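Local atomic coordinates of glutathione s-transferase III (Zea mays, PDB entry 1AW9), a protein that probably catalyses the conjugation of reduced glutathione to a wide range of hydrophobic electrophiles and so helps to detoxify herbicides in maize. Residues L3-M8 with R16-L21; L21-L26 with V198-F203; D84-T89 with F161-A166; S170-L175 with A192-I197. One frame throughout, in Å; residues are numbered along the deposited sequence.

The four contacts run from the thioredoxin-like domain of a glutathione transferase (interaction 1) across to its helical domain (interaction 2) and end inside the latter (interaction 4). Interaction 1 packs the first helix on the central sheet, and the side chain of Val-17 lies about 4 Å from that of Ser-67, a residue that probably binds glutathione. The same helix carries on into interaction 2, centred about 12 Å from interaction 1 and sharing Leu-21 with it, where Glu-23 crosses to the C-terminal helices. Interaction 3 is tied to that helix as well: Val-20 CG2 lies 3.8 Å from Leu-163 CD1. Interaction 4 is linked to interaction 3 by a probable hydrogen bond of 2.9 Å from Trp-193 NE1 to Asp-165 OD2.

Interaction 1 (L3-M8 with R16-L21); sequences LKLYGM and RVATVL
Leu-5 reaches from the strand onto the helix with both methyl groups and overlaps the flank of Val-17. Its CG stands anti to the backbone N (chi1 -180°), which carries the branched end out from the strand. Leu-5 CD1 then settles 3.9 Å from Val-17 CG1, while Leu-5 CD2 turns toward the helix backbone and lies 4.1 Å from Ala-18 N. The two side chains meet at a slant, and Leu-5 spans Val-17 and the backbone N of Ala-18. From Leu-5 CD2 the packing loosens, with Leu-21 CD1 4.4 Å away.

One turn further along the helix, a second meeting is made between methyl groups of side chains that cross at a slant: Leu-3 CD2 approaches Leu-21 CD2 to 3.7 Å. Leu-3 and Leu-5 are two residues apart on the strand, so both project from the same face of the sheet, while Lys-4 between them projects away from the helix. No hydrogen bond crosses the contact. Buried apolar branches carry it, and the segment axes, 10.3 Å apart at their closest, run nearly antiparallel at 161°.

This is how the helix of a beta-alpha-beta unit is laid against its strand, here the unit that opens the thioredoxin-like domain. On the other face of the strand Lys-4 NZ donates to Tyr-6 OH over 3.1 Å, and Tyr-6 packs against Pro-216 of the second subunit. Strand 3-6 is hydrogen-bonded to strand 28-31 on one edge and to strand 56-59 on the other, Phe-28 touches both Leu-3 and Leu-21, and helix 67-77 packs beside Val-17 through Ile-70 and Asn-71.

Interaction 2 (L21-L26 with V198-F203); sequences LNEKGL and VARPAF
Glu-23 and Arg-200 form a salt bridge in which one guanidinium nitrogen faces both carboxylate oxygens. Arg-200 NH1 lies 2.6 Å from Glu-23 OE1, and it also donates a nearly straight hydrogen bond of 3.2 Å to Glu-23 OE2. That bond stays in the guanidinium plane but meets OE2 on its syn side, 26° out of the carboxylate plane, since the two flat groups are turned against each other. Thr-83 OG1 is a further hydrogen-bond partner of OE1, and the Phe-161 ring makes a cation-pi contact with Arg-200, so both charged groups have further partners.

The bridge spans two domains. Glu-23 stands near the end of helix 12-23, whose chain leaves through a Schellman motif at Gly-25, while Arg-200 is the N-cap residue of helix 201-209, just after helix 188-199.

Beyond the charges, the bent chain of Glu-23 (chi2 -76°) lies over the methyl group of Ala-202: Glu-23 OE2 is 3.3 Å and Glu-23 CG 3.8 Å from Ala-202 CB. Asn-22 adds the outer layer with Asn-22 CB 4.2 Å from Ala-202 CB, and its ND2 is hydrogen-bonded to Thr-206 OG1 one turn further along helix 201-209.

Interaction 3 (D84-T89 with F161-A166); sequences DLLPAT and FTLADA
An N-capping box opens helix 163-166, the S/T-X-X-D signature familiar from the glutathione transferase superfamily, and the loop 84-89 docks against it. Thr-162 is the N-cap residue. Its backbone N donates to Asp-165 OD1 over 3.0 Å in an almost linear bond that reaches the anti side of the carboxylate, while Thr-162 OG1 in turn accepts only a weak bond, from Ala-164 N.

The loop uses an N-H of this first turn. Leu-163 N donates to Leu-85 O over 2.8 Å, approaching in the carbonyl plane on a lone pair, although the bond is bent at the hydrogen (145°). A water donates to both Asp-84 O and Phe-161 O, bridging the two backbones.

Apolar groups complete the join. Leu-85 and Phe-161 lie side by side and point the same way, with Leu-85 CD2 3.7 Å from Phe-161 CE1, and Leu-85 CB rests near Leu-163 CB. Further along, Leu-86 turns its end back so that its CD2 meets Leu-163 CD2, and helix 92-122 covers both leucines. The tightest carbon pair is Pro-87 CD against Thr-162 CG2, at 3.4 Å closer than usual van der Waals contact.

Interaction 4 (S170-L175 with A192-I197); sequences SYLLYL and AWWEAI
Leu-172 is pressed against the Trp-194 indole, and here the contact is tightest. Its CB sits over one face of the six-membered ring, 3.7 Å from the centroid and 21° off the normal, a CH-pi contact displaced toward the rim. Leu-172 CD1 comes within 3.3 Å of Trp-194 CE3. The two side chains slide past each other in opposite directions, so each reaches toward the other's helix. Trp-194 CG is anti to the backbone N (chi1 163°), and the ring extends far enough for Trp-194 CH2 to lie 3.5 Å from Leu-173 N.

A second indole meets the same leucine from another side: Trp-193 CZ3 is 3.7 Å from Leu-172 CD1, the two side chains crossing at about a right angle. The packing thins toward Ile-197, whose CD1 stays 4.3 Å from Leu-172 CD1. Trp-194 itself is partly exposed, whereas Leu-172, Leu-173 and Trp-193 are buried.

Segments 170-175 and 192-197, on helices 169-176 and 188-199 of the C-terminal domain, cross at -107°, with Val-184 against both Leu-172 and Trp-194. With no hydrogen bond between the segments, their cohesion probably rests on burial of apolar surface, with dispersion and the CH-pi contact, through the close fit of Leu-172 between two indoles, with Leu-173 beside it.

Interaction 1 (L3-M8 with R16-L21)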
loop_
_atom_site.group_PDB
_atom_site.type_symbol
_atom_site.label_atom_id
_atom_site.label_comp_id
_atom_site.label_asym_id
_atom_site.label_seq_id
_atom_site.Cartn_x
_atom_site.Cartn_y
_atom_site.Cartn_z
ATOM N N LEU A 3 30.868 20.020 20.547
ATOM C CA LEU A 3 30.347 18.852 19.859
ATOM C C LEU A 3 29.889 19.279 18.455
ATOM O O LEU A 3 29.471 20.434 18.259
ATOM C CB LEU A 3 29.163 18.320 20.669
ATOM C CG LEU A 3 29.507 17.357 21.810
ATOM C CD1 LEU A 3 30.710 17.806 22.540
ATOM C CD2 LEU A 3 28.351 17.184 22.761
ATOM N N LYS A 4 30.065 18.404 17.463
ATOM C CA LYS A 4 29.602 18.697 16.097
ATOM C C LYS A 4 28.371 17.831 15.790
ATOM O O LYS A 4 28.422 16.603 15.880
ATOM C CB LYS A 4 30.691 18.463 15.052
ATOM C CG LYS A 4 31.843 19.452 15.114
ATOM C CD LYS A 4 32.730 19.391 13.852
ATOM C CE LYS A 4 32.051 20.094 12.656
ATOM N NZ LYS A 4 32.805 20.050 11.348
ATOM N N LEU A 5 27.252 18.495 15.516
ATOM C CA LEU A 5 25.985 17.836 15.212
ATOM C C LEU A 5 25.760 18.008 13.737
ATOM O O LEU A 5 25.521 19.118 13.278
ATOM C CB LEU A 5 24.816 18.476 15.988
ATOM C CG LEU A 5 23.402 17.896 15.791
ATOM C CD1 LEU A 5 23.413 16.396 16.035
ATOM C CD2 LEU A 5 22.430 18.557 16.748
ATOM N N TYR A 6 25.882 16.910 13.001
ATOM C CA TYR A 6 25.694 16.909 11.559
ATOM C C TYR A 6 24.228 16.772 11.150
ATOM O O TYR A 6 23.561 15.810 11.511
ATOM C CB TYR A 6 26.516 15.779 10.952
ATOM C CG TYR A 6 27.998 16.073 10.925
ATOM C CD1 TYR A 6 28.543 16.889 9.921
ATOM C CD2 TYR A 6 28.853 15.584 11.926
ATOM C CE1 TYR A 6 29.890 17.216 9.907
ATOM C CE2 TYR A 6 30.220 15.910 11.928
ATOM C CZ TYR A 6 30.725 16.730 10.916
ATOM O OH TYR A 6 32.062 17.090 10.911
ATOM N N GLY A 7 23.720 17.741 10.406
ATOM C CA GLY A 7 22.355 17.658 9.950
ATOM C C GLY A 7 21.751 19.000 9.674
ATOM O O GLY A 7 22.342 20.037 9.931
ATOM N N MET A 8 20.555 18.966 9.120
ATOM C CA MET A 8 19.804 20.167 8.794
ATOM C C MET A 8 19.154 20.673 10.067
ATOM O O MET A 8 18.505 19.900 10.775
ATOM C CB MET A 8 18.667 19.800 7.854
ATOM C CG MET A 8 18.804 20.222 6.416
ATOM S SD MET A 8 17.187 19.871 5.680
ATOM C CE MET A 8 16.338 21.618 5.598
ATOM N N ARG A 16 15.800 16.883 18.115
ATOM C CA ARG A 16 15.686 16.021 19.285
ATOM C C ARG A 16 17.026 15.935 20.013
ATOM O O ARG A 16 17.072 15.679 21.232
ATOM C CB ARG A 16 15.270 14.587 18.907
ATOM C CG ARG A 16 15.110 13.617 20.132
ATOM C CD ARG A 16 14.877 12.082 19.838
ATOM N NE ARG A 16 13.573 11.833 19.221
ATOM C CZ ARG A 16 13.393 11.664 17.912
ATOM N NH1 ARG A 16 14.440 11.666 17.091
ATOM N NH2 ARG A 16 12.167 11.729 17.400
ATOM N N VAL A 17 18.118 16.009 19.249
ATOM C CA VAL A 17 19.462 15.912 19.839
ATOM C C VAL A 17 19.850 17.252 20.439
ATOM O O VAL A 17 20.336 17.299 21.553
ATOM C CB VAL A 17 20.528 15.449 18.827
ATOM C CG1 VAL A 17 21.882 15.347 19.511
ATOM C CG2 VAL A 17 20.142 14.095 18.268
ATOM N N ALA A 18 19.603 18.327 19.697
ATOM C CA ALA A 18 19.887 19.677 20.154
ATOM C C ALA A 18 19.159 19.878 21.503
ATOM O O ALA A 18 19.713 20.448 22.449
ATOM C CB ALA A 18 19.390 20.683 19.105
ATOM N N THR A 19 17.934 19.358 21.596
ATOM C CA THR A 19 17.125 19.441 22.805
ATOM C C THR A 19 17.948 18.952 23.990
ATOM O O THR A 19 18.128 19.663 24.970
ATOM C CB THR A 19 15.834 18.578 22.679
ATOM O OG1 THR A 19 14.976 19.155 21.696
ATOM C CG2 THR A 19 15.071 18.524 23.963
ATOM N N VAL A 20 18.474 17.745 23.889
ATOM C CA VAL A 20 19.255 17.189 24.959
ATOM C C VAL A 20 20.590 17.925 25.157
ATOM O O VAL A 20 21.024 18.091 26.294
ATOM C CB VAL A 20 19.411 15.670 24.769
ATOM C CG1 VAL A 20 20.487 15.104 25.648
ATOM C CG2 VAL A 20 18.112 14.998 25.128
ATOM N N LEU A 21 21.201 18.449 24.098
ATOM C CA LEU A 21 22.476 19.158 24.276
ATOM C C LEU A 21 22.285 20.467 25.061
ATOM O O LEU A 21 23.106 20.797 25.913
ATOM C CB LEU A 21 23.190 19.413 22.941
ATOM C CG LEU A 21 23.642 18.204 22.079
ATOM C CD1 LEU A 21 24.158 18.682 20.761
ATOM C CD2 LEU A 21 24.682 17.356 22.730
#

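Interaction 2 (L21-L26 with V198-F203)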
loop_
_atom_site.group_PDB
_atom_site.type_symbol
_atom_site.label_atom_id
_atom_site.label_comp_id
_atom_site.label_asym_id
_atom_site.label_seq_id
_atom_site.Cartn_x
_atom_site.Cartn_y
_atom_site.Cartn_z
ATOM N N LEU A 21 21.201 18.449 24.098
ATOM C CA LEU A 21 22.476 19.158 24.276
ATOM C C LEU A 21 22.285 20.467 25.061
ATOM O O LEU A 21 23.106 20.797 25.913
ATOM C CB LEU A 21 23.190 19.413 22.941
ATOM C CG LEU A 21 23.642 18.204 22.079
ATOM C CD1 LEU A 21 24.158 18.682 20.761
ATOM C CD2 LEU A 21 24.682 17.356 22.730
ATOM N N ASN A 22 21.190 21.185 24.822
ATOM C CA ASN A 22 20.940 22.411 25.564
ATOM C C ASN A 22 20.590 22.133 27.012
ATOM O O ASN A 22 20.981 22.875 27.892
ATOM C CB ASN A 22 19.841 23.209 24.928
ATOM C CG ASN A 22 20.257 23.745 23.627
ATOM O OD1 ASN A 22 21.372 24.214 23.496
ATOM N ND2 ASN A 22 19.401 23.633 22.621
ATOM N N GLU A 23 19.856 21.068 27.286
ATOM C CA GLU A 23 19.506 20.779 28.664
ATOM C C GLU A 23 20.786 20.605 29.459
ATOM O O GLU A 23 20.905 21.124 30.550
ATOM C CB GLU A 23 18.652 19.518 28.753
ATOM C CG GLU A 23 17.207 19.705 28.344
ATOM C CD GLU A 23 16.359 20.424 29.398
ATOM O OE1 GLU A 23 16.760 20.481 30.577
ATOM O OE2 GLU A 23 15.273 20.924 29.061
ATOM N N LYS A 24 21.718 19.833 28.909
ATOM C CA LYS A 24 23.015 19.551 29.518
ATOM C C LYS A 24 23.937 20.782 29.419
ATOM O O LYS A 24 25.052 20.783 29.942
ATOM C CB LYS A 24 23.664 18.365 28.789
ATOM C CG LYS A 24 23.052 17.021 29.136
ATOM C CD LYS A 24 23.679 16.525 30.405
ATOM C CE LYS A 24 22.761 15.633 31.165
ATOM N NZ LYS A 24 23.243 15.502 32.562
ATOM N N GLY A 25 23.459 21.821 28.739
ATOM C CA GLY A 25 24.238 23.022 28.554
ATOM C C GLY A 25 25.585 22.799 27.868
ATOM O O GLY A 25 26.525 23.581 28.076
ATOM N N LEU A 26 25.682 21.784 27.012
ATOM C CA LEU A 26 26.926 21.499 26.327
ATOM C C LEU A 26 27.092 22.413 25.140
ATOM O O LEU A 26 26.129 22.970 24.663
ATOM C CB LEU A 26 26.970 20.040 25.890
ATOM C CG LEU A 26 26.918 19.010 27.030
ATOM C CD1 LEU A 26 26.863 17.599 26.488
ATOM C CD2 LEU A 26 28.141 19.142 27.926
ATOM N N VAL A 198 7.557 23.139 27.007
ATOM C CA VAL A 198 7.869 24.337 26.234
ATOM C C VAL A 198 8.397 25.441 27.132
ATOM O O VAL A 198 9.185 26.249 26.683
ATOM C CB VAL A 198 6.649 24.907 25.478
ATOM C CG1 VAL A 198 7.069 25.424 24.099
ATOM C CG2 VAL A 198 5.626 23.881 25.312
ATOM N N ALA A 199 7.903 25.498 28.370
ATOM C CA ALA A 199 8.310 26.493 29.368
ATOM C C ALA A 199 9.768 26.364 29.789
ATOM O O ALA A 199 10.357 27.328 30.282
ATOM C CB ALA A 199 7.405 26.407 30.618
ATOM N N ARG A 200 10.346 25.182 29.600
ATOM C CA ARG A 200 11.732 24.948 29.974
ATOM C C ARG A 200 12.683 25.894 29.229
ATOM O O ARG A 200 12.637 26.011 27.998
ATOM C CB ARG A 200 12.114 23.514 29.679
ATOM C CG ARG A 200 11.409 22.511 30.500
ATOM C CD ARG A 200 12.347 21.342 30.718
ATOM N NE ARG A 200 12.396 20.971 32.131
ATOM C CZ ARG A 200 13.465 20.510 32.764
ATOM N NH1 ARG A 200 14.619 20.354 32.133
ATOM N NH2 ARG A 200 13.354 20.148 34.027
ATOM N N PRO A 201 13.599 26.548 29.967
ATOM C CA PRO A 201 14.586 27.489 29.423
ATOM C C PRO A 201 15.403 26.851 28.299
ATOM O O PRO A 201 15.595 27.462 27.250
ATOM C CB PRO A 201 15.487 27.765 30.629
ATOM C CG PRO A 201 14.581 27.578 31.786
ATOM C CD PRO A 201 13.833 26.335 31.403
ATOM N N ALA A 202 15.893 25.629 28.540
ATOM C CA ALA A 202 16.689 24.897 27.550
ATOM C C ALA A 202 15.885 24.738 26.266
ATOM O O ALA A 202 16.387 25.007 25.150
ATOM C CB ALA A 202 17.082 23.539 28.082
ATOM N N PHE A 203 14.620 24.349 26.426
ATOM C CA PHE A 203 13.793 24.172 25.263
ATOM C C PHE A 203 13.591 25.452 24.519
ATOM O O PHE A 203 13.570 25.451 23.297
ATOM C CB PHE A 203 12.457 23.525 25.574
ATOM C CG PHE A 203 11.823 22.936 24.354
ATOM C CD1 PHE A 203 12.516 21.993 23.587
ATOM C CD2 PHE A 203 10.609 23.393 23.899
ATOM C CE1 PHE A 203 12.006 21.530 22.385
ATOM C CE2 PHE A 203 10.082 22.935 22.692
ATOM C CZ PHE A 203 10.782 22.005 21.933
#

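Interaction 3 (D84-T89 with F161-A166)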
loop_
_atom_site.group_PDB
_atom_site.type_symbol
_atom_site.label_atom_id
_atom_site.label_comp_id
_atom_site.label_asym_id
_atom_site.label_seq_id
_atom_site.Cartn_x
_atom_site.Cartn_y
_atom_site.Cartn_z
ATOM N N ASP A 84 19.806 16.771 35.146
ATOM C CA ASP A 84 20.082 15.375 35.273
ATOM C C ASP A 84 18.946 14.720 34.489
ATOM O O ASP A 84 17.823 14.616 34.996
ATOM C CB ASP A 84 20.037 14.959 36.742
ATOM C CG ASP A 84 20.541 13.543 36.964
ATOM O OD1 ASP A 84 20.976 12.889 35.974
ATOM O OD2 ASP A 84 20.512 13.093 38.141
ATOM N N LEU A 85 19.204 14.359 33.230
ATOM C CA LEU A 85 18.157 13.723 32.416
ATOM C C LEU A 85 17.946 12.273 32.839
ATOM O O LEU A 85 16.967 11.628 32.453
ATOM C CB LEU A 85 18.448 13.858 30.915
ATOM C CG LEU A 85 18.462 15.280 30.363
ATOM C CD1 LEU A 85 19.046 15.277 28.996
ATOM C CD2 LEU A 85 17.106 15.906 30.358
ATOM N N LEU A 86 18.837 11.773 33.678
ATOM C CA LEU A 86 18.701 10.420 34.180
ATOM C C LEU A 86 18.773 10.422 35.722
ATOM O O LEU A 86 19.714 9.872 36.301
ATOM C CB LEU A 86 19.780 9.515 33.564
ATOM C CG LEU A 86 19.722 9.222 32.047
ATOM C CD1 LEU A 86 21.067 8.714 31.561
ATOM C CD2 LEU A 86 18.632 8.231 31.716
ATOM N N PRO A 87 17.783 11.065 36.402
ATOM C CA PRO A 87 17.730 11.147 37.866
ATOM C C PRO A 87 17.608 9.777 38.480
ATOM O O PRO A 87 16.853 8.951 37.986
ATOM C CB PRO A 87 16.442 11.928 38.118
ATOM C CG PRO A 87 16.295 12.764 36.907
ATOM C CD PRO A 87 16.617 11.767 35.835
ATOM N N ALA A 88 18.341 9.534 39.560
ATOM C CA ALA A 88 18.255 8.253 40.251
ATOM C C ALA A 88 16.984 8.263 41.122
ATOM O O ALA A 88 16.593 7.247 41.719
ATOM C CB ALA A 88 19.501 8.013 41.094
ATOM N N THR A 89 16.350 9.432 41.178
ATOM C CA THR A 89 15.105 9.612 41.909
ATOM C C THR A 89 13.913 9.184 41.034
ATOM O O THR A 89 12.825 8.894 41.553
ATOM C CB THR A 89 14.920 11.088 42.326
ATOM O OG1 THR A 89 15.385 11.944 41.268
ATOM C CG2 THR A 89 15.684 11.381 43.629
ATOM N N PHE A 161 11.404 15.712 35.312
ATOM C CA PHE A 161 11.604 15.725 33.882
ATOM C C PHE A 161 12.869 14.895 33.609
ATOM O O PHE A 161 13.911 15.097 34.245
ATOM C CB PHE A 161 11.756 17.178 33.433
ATOM C CG PHE A 161 12.156 17.344 32.007
ATOM C CD1 PHE A 161 13.505 17.367 31.647
ATOM C CD2 PHE A 161 11.195 17.581 31.032
ATOM C CE1 PHE A 161 13.889 17.633 30.353
ATOM C CE2 PHE A 161 11.572 17.854 29.704
ATOM C CZ PHE A 161 12.911 17.883 29.368
ATOM N N THR A 162 12.733 13.892 32.744
ATOM C CA THR A 162 13.852 13.037 32.422
ATOM C C THR A 162 14.040 12.982 30.915
ATOM O O THR A 162 13.392 13.725 30.164
ATOM C CB THR A 162 13.664 11.584 32.974
ATOM O OG1 THR A 162 12.516 10.979 32.368
ATOM C CG2 THR A 162 13.489 11.588 34.496
ATOM N N LEU A 163 14.964 12.118 30.488
ATOM C CA LEU A 163 15.280 11.901 29.087
ATOM C C LEU A 163 14.002 11.469 28.346
ATOM O O LEU A 163 13.751 11.898 27.213
ATOM C CB LEU A 163 16.354 10.823 28.984
ATOM C CG LEU A 163 16.936 10.514 27.597
ATOM C CD1 LEU A 163 17.649 11.750 27.024
ATOM C CD2 LEU A 163 17.881 9.326 27.703
ATOM N N ALA A 164 13.195 10.640 28.995
ATOM C CA ALA A 164 11.947 10.167 28.406
ATOM C C ALA A 164 11.096 11.323 27.879
ATOM O O ALA A 164 10.602 11.245 26.749
ATOM C CB ALA A 164 11.154 9.320 29.410
ATOM N N ASP A 165 10.988 12.423 28.632
ATOM C CA ASP A 165 10.165 13.566 28.181
ATOM C C ASP A 165 10.843 14.383 27.094
ATOM O O ASP A 165 10.190 14.809 26.138
ATOM C CB ASP A 165 9.787 14.509 29.345
ATOM C CG ASP A 165 9.309 13.758 30.576
ATOM O OD1 ASP A 165 10.165 13.373 31.367
ATOM O OD2 ASP A 165 8.106 13.492 30.760
ATOM N N ALA A 166 12.152 14.578 27.240
ATOM C CA ALA A 166 12.924 15.394 26.328
ATOM C C ALA A 166 12.926 14.838 24.897
ATOM O O ALA A 166 12.921 15.608 23.922
ATOM C CB ALA A 166 14.372 15.555 26.873
HETATM O O HOH W 1 15.639 15.922 36.060
#

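Interaction 4 (S170-L175 with A192-I197)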
loop_
_atom_site.group_PDB
_atom_site.type_symbol
_atom_site.label_atom_id
_atom_site.label_comp_id
_atom_site.label_asym_id
_atom_site.label_seq_id
_atom_site.Cartn_x
_atom_site.Cartn_y
_atom_site.Cartn_z
ATOM N N SER A 170 10.775 17.683 20.275
ATOM C CA SER A 170 10.822 18.185 18.903
ATOM C C SER A 170 9.609 17.782 18.112
ATOM O O SER A 170 9.062 18.599 17.385
ATOM C CB SER A 170 12.102 17.802 18.173
ATOM O OG SER A 170 12.210 16.428 17.979
ATOM N N TYR A 171 9.155 16.545 18.271
ATOM C CA TYR A 171 7.980 16.116 17.553
ATOM C C TYR A 171 6.685 16.707 18.085
ATOM O O TYR A 171 5.781 16.973 17.294
ATOM C CB TYR A 171 7.945 14.612 17.374
ATOM C CG TYR A 171 8.658 14.204 16.088
ATOM C CD1 TYR A 171 7.986 14.215 14.863
ATOM C CD2 TYR A 171 10.009 13.828 16.090
ATOM C CE1 TYR A 171 8.631 13.863 13.686
ATOM C CE2 TYR A 171 10.667 13.471 14.898
ATOM C CZ TYR A 171 9.961 13.493 13.710
ATOM O OH TYR A 171 10.578 13.116 12.532
ATOM N N LEU A 172 6.602 17.003 19.387
ATOM C CA LEU A 172 5.406 17.641 19.932
ATOM C C LEU A 172 5.350 19.059 19.342
ATOM O O LEU A 172 4.287 19.563 18.955
ATOM C CB LEU A 172 5.464 17.704 21.461
ATOM C CG LEU A 172 5.054 16.459 22.247
ATOM C CD1 LEU A 172 5.261 16.770 23.693
ATOM C CD2 LEU A 172 3.601 16.053 22.002
ATOM N N LEU A 173 6.521 19.685 19.259
ATOM C CA LEU A 173 6.675 21.025 18.699
ATOM C C LEU A 173 6.156 21.058 17.264
ATOM O O LEU A 173 5.293 21.857 16.924
ATOM C CB LEU A 173 8.156 21.445 18.760
ATOM C CG LEU A 173 8.549 22.877 18.412
ATOM C CD1 LEU A 173 8.655 23.071 16.914
ATOM C CD2 LEU A 173 7.550 23.864 19.013
ATOM N N TYR A 174 6.660 20.176 16.414
ATOM C CA TYR A 174 6.211 20.149 15.022
ATOM C C TYR A 174 4.737 19.784 14.879
ATOM O O TYR A 174 4.040 20.382 14.068
ATOM C CB TYR A 174 7.105 19.235 14.185
ATOM C CG TYR A 174 8.421 19.887 13.842
ATOM C CD1 TYR A 174 9.363 20.154 14.830
ATOM C CD2 TYR A 174 8.717 20.269 12.533
ATOM C CE1 TYR A 174 10.576 20.788 14.526
ATOM C CE2 TYR A 174 9.924 20.898 12.219
ATOM C CZ TYR A 174 10.853 21.152 13.218
ATOM O OH TYR A 174 12.072 21.715 12.913
ATOM N N LEU A 175 4.264 18.819 15.670
ATOM C CA LEU A 175 2.861 18.416 15.653
ATOM C C LEU A 175 1.977 19.639 15.921
ATOM O O LEU A 175 0.912 19.776 15.310
ATOM C CB LEU A 175 2.583 17.417 16.760
ATOM C CG LEU A 175 2.148 15.983 16.478
ATOM C CD1 LEU A 175 1.358 15.528 17.699
ATOM C CD2 LEU A 175 1.248 15.901 15.260
ATOM N N ALA A 192 -1.098 19.897 29.374
ATOM C CA ALA A 192 -0.371 20.505 30.494
ATOM C C ALA A 192 1.103 20.066 30.437
ATOM O O ALA A 192 2.022 20.887 30.481
ATOM C CB ALA A 192 -0.989 20.046 31.785
ATOM N N TRP A 193 1.310 18.758 30.308
ATOM C CA TRP A 193 2.641 18.167 30.227
ATOM C C TRP A 193 3.462 18.806 29.126
ATOM O O TRP A 193 4.624 19.133 29.323
ATOM C CB TRP A 193 2.510 16.669 30.004
ATOM C CG TRP A 193 3.770 15.958 29.610
ATOM C CD1 TRP A 193 4.850 15.705 30.401
ATOM C CD2 TRP A 193 4.017 15.281 28.365
ATOM N NE1 TRP A 193 5.747 14.895 29.741
ATOM C CE2 TRP A 193 5.256 14.612 28.489
ATOM C CE3 TRP A 193 3.301 15.157 27.160
ATOM C CZ2 TRP A 193 5.797 13.824 27.451
ATOM C CZ3 TRP A 193 3.845 14.368 26.122
ATOM C CH2 TRP A 193 5.080 13.718 26.282
ATOM N N TRP A 194 2.853 19.003 27.963
ATOM C CA TRP A 194 3.512 19.630 26.808
ATOM C C TRP A 194 3.800 21.093 27.098
ATOM O O TRP A 194 4.854 21.604 26.756
ATOM C CB TRP A 194 2.605 19.533 25.567
ATOM C CG TRP A 194 2.968 20.449 24.457
ATOM C CD1 TRP A 194 2.135 21.305 23.803
ATOM C CD2 TRP A 194 4.271 20.616 23.861
ATOM N NE1 TRP A 194 2.833 22.004 22.834
ATOM C CE2 TRP A 194 4.140 21.599 22.846
ATOM C CE3 TRP A 194 5.531 20.037 24.093
ATOM C CZ2 TRP A 194 5.234 22.023 22.059
ATOM C CZ3 TRP A 194 6.630 20.467 23.304
ATOM C CH2 TRP A 194 6.462 21.450 22.301
ATOM N N GLU A 195 2.852 21.787 27.707
ATOM C CA GLU A 195 3.078 23.174 28.004
ATOM C C GLU A 195 4.163 23.348 29.019
ATOM O O GLU A 195 4.912 24.327 28.960
ATOM C CB GLU A 195 1.800 23.824 28.413
ATOM C CG GLU A 195 1.021 24.069 27.180
ATOM C CD GLU A 195 -0.360 24.554 27.452
ATOM O OE1 GLU A 195 -0.885 24.310 28.568
ATOM O OE2 GLU A 195 -0.934 25.167 26.521
ATOM N N ALA A 196 4.297 22.379 29.915
ATOM C CA ALA A 196 5.376 22.440 30.882
ATOM C C ALA A 196 6.717 22.302 30.149
ATOM O O ALA A 196 7.682 22.996 30.480
ATOM C CB ALA A 196 5.237 21.344 31.895
ATOM N N ILE A 197 6.797 21.421 29.145
ATOM C CA ILE A 197 8.063 21.203 28.400
ATOM C C ILE A 197 8.509 22.448 27.621
ATOM O O ILE A 197 9.694 22.738 27.530
ATOM C CB ILE A 197 7.983 19.983 27.399
ATOM C CG1 ILE A 197 7.691 18.683 28.151
ATOM C CG2 ILE A 197 9.286 19.852 26.600
ATOM C CD1 ILE A 197 7.506 17.469 27.247
#